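Local atomic coordinates of mannose-specific lectin 3 chain 2 (Crocus vernus, PDB entry 3MEZ), a protein that probably binds mannose as a lectin, this chain being one of the two kinds of bulb-type lectin domain that assemble into a heterotetramer. Residues Cys59-Arg62 and Glu68-Ile71; Asp70-Asp73 and Asn77-Phe80; Asn7-Phe10 and Val14-Asp17. All coordinates share one frame; numbering follows the deposited sequence.

Interaction 1: Cys59-Arg62 and Glu68-Ile71; sequences CFMR and ELDI. Unlike the reference sequence in segment 68-71: Glu-68 (reference Gln).
Met-61 swings its CG away from its own backbone N (chi1 -157°) and then bends at both following torsions, which turns the thioether across toward Leu-69 on the neighbouring strand. The SD atom meets Leu-69 CD2 at 3.4 Å, and the terminal methyl follows it onto the same branch of the leucine. Leu-69 reaches this meeting point by turning its CG to the side of its backbone N. One bond nearer the chain, Met-61 CG lies 4.1 Å from Ile-71 CG1, its non-hydrogen-bonded partner across the strands. The other branch of that isoleucine, CG2, packs 4.2 Å from CB of Cys-59, whose sulfur is tied to Cys-34 in a disulfide.

This is the antiparallel hairpin of strands 60-63 and 69-72, the middle pair of one of the three sheets that make up the beta-prism II fold of monocot mannose-binding lectins. Arg-62 and Asp-70 form its hydrogen-bonded pair: Arg-62 N gives to Asp-70 O at 3.1 Å (156° at the hydrogen), and Asp-70 N to Arg-62 O at 3.2 Å (165°), this one in the carbonyl plane.

On the face bearing Arg-62 and Asp-70 a water gathers the polar ends. It donates to Asp-70 OD2 at 2.6 Å and to Arg-62 O at 3.1 Å, and accepts from Arg-62 NH1 at 2.8 Å, in plane at the guanidinium edge. The arginine, extended as far as its third torsion, goes on to a salt bridge through NH2 with Asp-74 of the second subunit.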
loop_
_atom_site.group_PDB
_atom_site.type_symbol
_atom_site.label_atom_id
_atom_site.label_comp_id
_atom_site.label_asym_id
_atom_site.label_seq_id
_atom_site.Cartn_x
_atom_site.Cartn_y
_atom_site.Cartn_z
ATOM N N CYS B 59 4.157 8.366 -11.934
ATOM C CA CYS B 59 5.370 8.142 -11.151
ATOM C C CYS B 59 5.109 7.669 -9.739
ATOM O O CYS B 59 4.111 7.996 -9.179
ATOM C CB CYS B 59 6.241 9.395 -11.101
ATOM S SG CYS B 59 6.786 9.874 -12.652
ATOM N N PHE B 60 6.006 6.855 -9.230
ATOM C CA PHE B 60 5.970 6.396 -7.866
ATOM C C PHE B 60 7.326 6.484 -7.197
ATOM O O PHE B 60 8.320 6.333 -7.825
ATOM C CB PHE B 60 5.359 4.988 -7.713
ATOM C CG PHE B 60 6.175 3.866 -8.268
ATOM C CD1 PHE B 60 6.083 3.533 -9.589
ATOM C CD2 PHE B 60 6.972 3.104 -7.469
ATOM C CE1 PHE B 60 6.770 2.516 -10.095
ATOM C CE2 PHE B 60 7.667 2.085 -7.983
ATOM C CZ PHE B 60 7.562 1.786 -9.319
ATOM N N MET B 61 7.307 6.705 -5.904
ATOM C CA MET B 61 8.471 6.648 -5.070
ATOM C C MET B 61 8.521 5.380 -4.212
ATOM O O MET B 61 7.543 4.933 -3.727
ATOM C CB MET B 61 8.560 7.866 -4.187
ATOM C CG MET B 61 9.909 8.125 -3.742
ATOM S SD MET B 61 10.139 7.392 -2.176
ATOM C CE MET B 61 9.489 8.638 -1.138
ATOM N N ARG B 62 9.704 4.811 -4.111
ATOM C CA ARG B 62 9.918 3.589 -3.404
ATOM C C ARG B 62 11.193 3.632 -2.592
ATOM O O ARG B 62 12.197 3.997 -3.082
ATOM C CB ARG B 62 9.965 2.396 -4.373
ATOM C CG ARG B 62 10.315 1.071 -3.748
ATOM C CD ARG B 62 10.368 -0.115 -4.729
ATOM N NE ARG B 62 10.708 -1.402 -4.146
ATOM C CZ ARG B 62 11.936 -1.830 -3.899
ATOM N NH1 ARG B 62 12.956 -1.089 -4.179
ATOM N NH2 ARG B 62 12.151 -3.001 -3.388
ATOM N N GLU B 68 18.062 3.166 -0.629
ATOM C CA GLU B 68 17.877 4.053 -1.764
ATOM C C GLU B 68 16.448 4.535 -1.934
ATOM O O GLU B 68 15.579 3.778 -1.754
ATOM C CB GLU B 68 18.377 3.377 -3.063
ATOM C CG GLU B 68 17.448 2.381 -3.748
ATOM C CD GLU B 68 17.446 0.994 -3.132
ATOM O OE1 GLU B 68 17.314 -0.011 -3.822
ATOM O OE2 GLU B 68 17.544 0.901 -1.945
ATOM N N LEU B 69 16.244 5.777 -2.327
ATOM C CA LEU B 69 14.947 6.280 -2.735
ATOM C C LEU B 69 14.905 6.557 -4.221
ATOM O O LEU B 69 15.557 7.444 -4.673
ATOM C CB LEU B 69 14.653 7.605 -2.076
ATOM C CG LEU B 69 14.204 7.857 -0.669
ATOM C CD1 LEU B 69 13.929 9.341 -0.525
ATOM C CD2 LEU B 69 12.991 7.082 -0.363
ATOM N N ASP B 70 14.087 5.810 -4.942
ATOM C CA ASP B 70 13.893 5.934 -6.371
ATOM C C ASP B 70 12.539 6.536 -6.709
ATOM O O ASP B 70 11.577 6.161 -6.139
ATOM C CB ASP B 70 13.968 4.563 -7.062
ATOM C CG ASP B 70 15.248 3.815 -6.781
ATOM O OD1 ASP B 70 16.293 4.352 -7.026
ATOM O OD2 ASP B 70 15.205 2.702 -6.304
ATOM N N ILE B 71 12.512 7.469 -7.637
ATOM C CA ILE B 71 11.316 7.887 -8.288
ATOM C C ILE B 71 11.272 7.236 -9.670
ATOM O O ILE B 71 12.132 7.419 -10.475
ATOM C CB ILE B 71 11.193 9.394 -8.443
ATOM C CG1 ILE B 71 11.309 10.076 -7.107
ATOM C CG2 ILE B 71 9.930 9.723 -9.041
ATOM C CD1 ILE B 71 11.349 11.512 -7.173
HETATM O O HOH W 1 13.465 1.665 -4.616
#

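Interaction 2: Asp70-Asp73 and Asn77-Phe80; sequences DITD and NTVF. Unlike the reference sequence in segment 77-80: Thr-78 (reference Ser).
The backbones of Ile-71 and Phe-80 pair antiparallel, and one residue further on the register slips by one, with Ile-71 O facing two consecutive N-H groups: it receives Val-79 N at 2.8 Å over a strongly bent, weak bond and Phe-80 N at 3.4 Å, also weakly. The return bond, from Ile-71 N to Phe-80 O at 2.9 Å, is straighter than either. Past the slip, Thr-72 and Thr-78 stand as a non-hydrogen-bonded pair, and Asp-73 N closes the ladder on Asn-77 O at 3.0 Å.

Among the side chains, Ile-71 leans against Phe-80. Its CD1 comes within 3.9 Å of Phe-80 CB and about as near to CD2 of the ring, meeting the ring obliquely. The benzyl group is brought against the isoleucine because Phe-80 holds its CG anti to the backbone N. CG2 of Ile-71 makes a looser contact with Val-79 CB at 4.4 Å, so the isoleucine faces both Val-79 and Phe-80.

At the turn end Asp-73 folds its carboxylate over its own backbone (chi1 74°), toward Asn-77. Asn-77 N reaches Asp-73 OD1 at 2.9 Å, approaching from above the carboxylate, 37° out of its plane; the same oxygen takes a weak bond from Arg-75 N in the turn. The asparagine side chain crosses the aspartate at a slant, its amide plane 60° from that of the carboxylate. On the face of Thr-72 and Thr-78, Leu-76 of the second subunit packs against both threonines.

Two residues, Val-79 and Phe-80, set opposite the single Ile-71 make a classic beta bulge, here bending strand 78-81 at the edge of its beta-prism II sheet within the chain.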
loop_
_atom_site.group_PDB
_atom_site.type_symbol
_atom_site.label_atom_id
_atom_site.label_comp_id
_atom_site.label_asym_id
_atom_site.label_seq_id
_atom_site.Cartn_x
_atom_site.Cartn_y
_atom_site.Cartn_z
ATOM N N ASP B 70 14.087 5.810 -4.942
ATOM C CA ASP B 70 13.893 5.934 -6.371
ATOM C C ASP B 70 12.539 6.536 -6.709
ATOM O O ASP B 70 11.577 6.161 -6.139
ATOM C CB ASP B 70 13.968 4.563 -7.062
ATOM C CG ASP B 70 15.248 3.815 -6.781
ATOM O OD1 ASP B 70 16.293 4.352 -7.026
ATOM O OD2 ASP B 70 15.205 2.702 -6.304
ATOM N N ILE B 71 12.512 7.469 -7.637
ATOM C CA ILE B 71 11.316 7.887 -8.288
ATOM C C ILE B 71 11.272 7.236 -9.670
ATOM O O ILE B 71 12.132 7.419 -10.475
ATOM C CB ILE B 71 11.193 9.394 -8.443
ATOM C CG1 ILE B 71 11.309 10.076 -7.107
ATOM C CG2 ILE B 71 9.930 9.723 -9.041
ATOM C CD1 ILE B 71 11.349 11.512 -7.173
ATOM N N THR B 72 10.223 6.472 -9.891
ATOM C CA THR B 72 10.095 5.555 -10.978
ATOM C C THR B 72 8.866 5.852 -11.803
ATOM O O THR B 72 7.858 6.148 -11.275
ATOM C CB THR B 72 10.000 4.121 -10.421
ATOM O OG1 THR B 72 11.073 3.877 -9.517
ATOM C CG2 THR B 72 10.043 3.127 -11.506
ATOM N N ASP B 73 8.992 5.805 -13.103
ATOM C CA ASP B 73 7.856 5.964 -13.987
ATOM C C ASP B 73 7.098 4.671 -14.306
ATOM O O ASP B 73 7.514 3.629 -13.942
ATOM C CB ASP B 73 8.206 6.757 -15.243
ATOM C CG ASP B 73 9.032 5.976 -16.232
ATOM O OD1 ASP B 73 9.245 4.811 -16.109
ATOM O OD2 ASP B 73 9.510 6.606 -17.129
ATOM N N ASN B 77 11.420 3.053 -15.529
ATOM C CA ASN B 77 12.667 3.801 -15.596
ATOM C C ASN B 77 12.769 4.709 -14.367
ATOM O O ASN B 77 11.811 5.295 -13.971
ATOM C CB ASN B 77 12.785 4.679 -16.847
ATOM C CG ASN B 77 12.576 3.928 -18.166
ATOM O OD1 ASN B 77 13.164 2.910 -18.409
ATOM N ND2 ASN B 77 11.759 4.495 -19.019
ATOM N N THR B 78 13.955 4.829 -13.802
ATOM C CA THR B 78 14.132 5.677 -12.663
ATOM C C THR B 78 14.434 7.091 -13.106
ATOM O O THR B 78 15.376 7.346 -13.755
ATOM C CB THR B 78 15.220 5.170 -11.758
ATOM O OG1 THR B 78 16.466 5.344 -12.396
ATOM C CG2 THR B 78 15.075 3.763 -11.543
ATOM N N VAL B 79 13.527 7.964 -12.791
ATOM C CA VAL B 79 13.587 9.404 -12.903
ATOM C C VAL B 79 14.555 10.138 -11.946
ATOM O O VAL B 79 15.067 11.181 -12.265
ATOM C CB VAL B 79 12.179 9.929 -12.818
ATOM C CG1 VAL B 79 12.126 11.332 -12.714
ATOM C CG2 VAL B 79 11.459 9.544 -14.069
ATOM N N PHE B 80 14.696 9.633 -10.734
ATOM C CA PHE B 80 15.558 10.216 -9.718
ATOM C C PHE B 80 15.987 9.126 -8.773
ATOM O O PHE B 80 15.204 8.324 -8.430
ATOM C CB PHE B 80 14.784 11.299 -8.965
ATOM C CG PHE B 80 15.368 11.694 -7.654
ATOM C CD1 PHE B 80 16.100 12.840 -7.539
ATOM C CD2 PHE B 80 15.169 10.951 -6.534
ATOM C CE1 PHE B 80 16.631 13.205 -6.328
ATOM C CE2 PHE B 80 15.690 11.316 -5.359
ATOM C CZ PHE B 80 16.411 12.446 -5.250
#

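Interaction 3: Asn7-Phe10 and Val14-Asp17; sequences NVLF and VMYD. Unlike the reference sequence in segment 14-17: Met-15 (reference Gln).
Leu-9 and Met-15 meet through a methyl and a methylene: CD1 of the leucine sits 4.0 Å from CG of the methionine. The same methyl lies 4.4 Å from Val-14 N, at the start of the facing strand. Further along the methionine, CE comes to about 4.2 Å from CD2 of Leu-9, so the tail of Met-15 runs past the fork of the leucine at an oblique angle.

The torsions carry the two side chains across the gap between strands whose nearest CA atoms, those of Leu-9 and Val-14, are 7.9 Å apart. Leu-9 stretches outward with CG opposite its backbone N (chi1 -167°). Met-15 leaves its strand with CG beside the backbone N, extends through chi2 and bends only at the last torsion (chi3 -74°), which tips the methyl to the leucine's side.

Each strand is bonded into its own sheet. Leu-9 belongs to strand 8-10, which bonds through its backbone to Leu-93, while Met-15 belongs to strand 14-16 and bonds to Met-61. Around the pair, Leu-93 touches Leu-9 and Met-61 touches Met-15; Leu-63, on the same strand as Met-61 and so in the other sheet, also touches Leu-9. In the short link between the strands the Gln-13 side chain accepts a hydrogen bond from Phe-10 N.

The contact thus joins two different sheets of the beta-prism II fold across its interior, rather than neighbours in a ladder. Its chemistry is wholly apolar, a matter of shape and exclusion of water: the two sheets meet here by buried side-chain packing, with backbone bonding left to each sheet internally.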
loop_
_atom_site.group_PDB
_atom_site.type_symbol
_atom_site.label_atom_id
_atom_site.label_comp_id
_atom_site.label_asym_id
_atom_site.label_seq_id
_atom_site.Cartn_x
_atom_site.Cartn_y
_atom_site.Cartn_z
ATOM N N ASN B 7 4.031 9.175 9.372
ATOM C CA ASN B 7 5.317 9.835 9.463
ATOM C C ASN B 7 6.543 9.039 9.010
ATOM O O ASN B 7 7.600 9.562 8.979
ATOM C CB ASN B 7 5.537 10.361 10.872
ATOM C CG ASN B 7 5.638 9.263 11.899
ATOM O OD1 ASN B 7 4.945 8.297 11.837
ATOM N ND2 ASN B 7 6.508 9.452 12.862
ATOM N N VAL B 8 6.361 7.776 8.651
ATOM C CA VAL B 8 7.437 6.868 8.309
ATOM C C VAL B 8 7.096 5.991 7.110
ATOM O O VAL B 8 6.021 5.508 7.054
ATOM C CB VAL B 8 7.669 5.905 9.462
ATOM C CG1 VAL B 8 8.711 4.911 9.140
ATOM C CG2 VAL B 8 7.970 6.620 10.725
ATOM N N LEU B 9 8.042 5.784 6.207
ATOM C CA LEU B 9 7.949 4.842 5.096
ATOM C C LEU B 9 9.001 3.746 5.287
ATOM O O LEU B 9 10.111 4.060 5.540
ATOM C CB LEU B 9 8.199 5.540 3.760
ATOM C CG LEU B 9 7.860 4.814 2.464
ATOM C CD1 LEU B 9 6.398 4.816 2.274
ATOM C CD2 LEU B 9 8.524 5.367 1.259
ATOM N N PHE B 10 8.605 2.493 5.175
ATOM C CA PHE B 10 9.451 1.348 5.366
ATOM C C PHE B 10 9.891 0.777 4.015
ATOM O O PHE B 10 9.209 0.960 3.054
ATOM C CB PHE B 10 8.729 0.281 6.152
ATOM C CG PHE B 10 8.225 0.725 7.478
ATOM C CD1 PHE B 10 9.026 0.673 8.592
ATOM C CD2 PHE B 10 6.944 1.179 7.624
ATOM C CE1 PHE B 10 8.573 1.082 9.775
ATOM C CE2 PHE B 10 6.525 1.595 8.826
ATOM C CZ PHE B 10 7.332 1.529 9.885
ATOM N N VAL B 14 5.640 2.164 -1.176
ATOM C CA VAL B 14 5.605 3.125 -2.245
ATOM C C VAL B 14 4.618 4.271 -1.988
ATOM O O VAL B 14 3.705 4.121 -1.269
ATOM C CB VAL B 14 5.228 2.471 -3.582
ATOM C CG1 VAL B 14 6.164 1.422 -3.951
ATOM C CG2 VAL B 14 3.858 1.930 -3.514
ATOM N N MET B 15 4.850 5.402 -2.608
ATOM C CA MET B 15 3.945 6.521 -2.578
ATOM C C MET B 15 3.688 7.027 -3.991
ATOM O O MET B 15 4.591 7.137 -4.763
ATOM C CB MET B 15 4.509 7.645 -1.741
ATOM C CG MET B 15 4.658 7.380 -0.307
ATOM S SD MET B 15 5.082 8.857 0.648
ATOM C CE MET B 15 6.683 9.015 0.188
ATOM N N TYR B 16 2.441 7.303 -4.309
ATOM C CA TYR B 16 2.089 7.828 -5.595
ATOM C C TYR B 16 0.842 8.707 -5.584
ATOM O O TYR B 16 0.060 8.652 -4.686
ATOM C CB TYR B 16 1.980 6.705 -6.617
ATOM C CG TYR B 16 1.017 5.630 -6.239
ATOM C CD1 TYR B 16 1.428 4.525 -5.562
ATOM C CD2 TYR B 16 -0.306 5.741 -6.534
ATOM C CE1 TYR B 16 0.584 3.570 -5.195
ATOM C CE2 TYR B 16 -1.177 4.788 -6.174
ATOM C CZ TYR B 16 -0.740 3.701 -5.507
ATOM O OH TYR B 16 -1.623 2.780 -5.157
ATOM N N ASP B 17 0.707 9.535 -6.598
ATOM C CA ASP B 17 -0.485 10.293 -6.809
ATOM C C ASP B 17 -0.917 11.131 -5.609
ATOM O O ASP B 17 -2.011 11.039 -5.192
ATOM C CB ASP B 17 -1.598 9.364 -7.216
ATOM C CG ASP B 17 -2.700 10.058 -7.928
ATOM O OD1 ASP B 17 -2.510 11.148 -8.405
ATOM O OD2 ASP B 17 -3.758 9.509 -7.965
#

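How the interactions relate
Interactions 1 and 2 are successive hairpins of one sheet, sharing Asp-70 and Ile-71 on strand 69-72, with centres 6 Å apart; Phe-60 O to Thr-72 N, 2.8 Å, is a probable hydrogen bond joining them. On the other side of interaction 1, Met-61 O and Met-15 N, 3.0 Å apart and probably bonded, attach strand 14-16. Interaction 3 leads from that strand to another sheet, its centre 9 Å from interaction 1 and 15 Å from interaction 2, with about 7 Å between nearest atoms in the latter case. All three touch the second subunit. Formic acid, probably from the crystallisation liquor, lies about 4 Å from the Cys-59 side chain and about 3 Å from that of Asp-73.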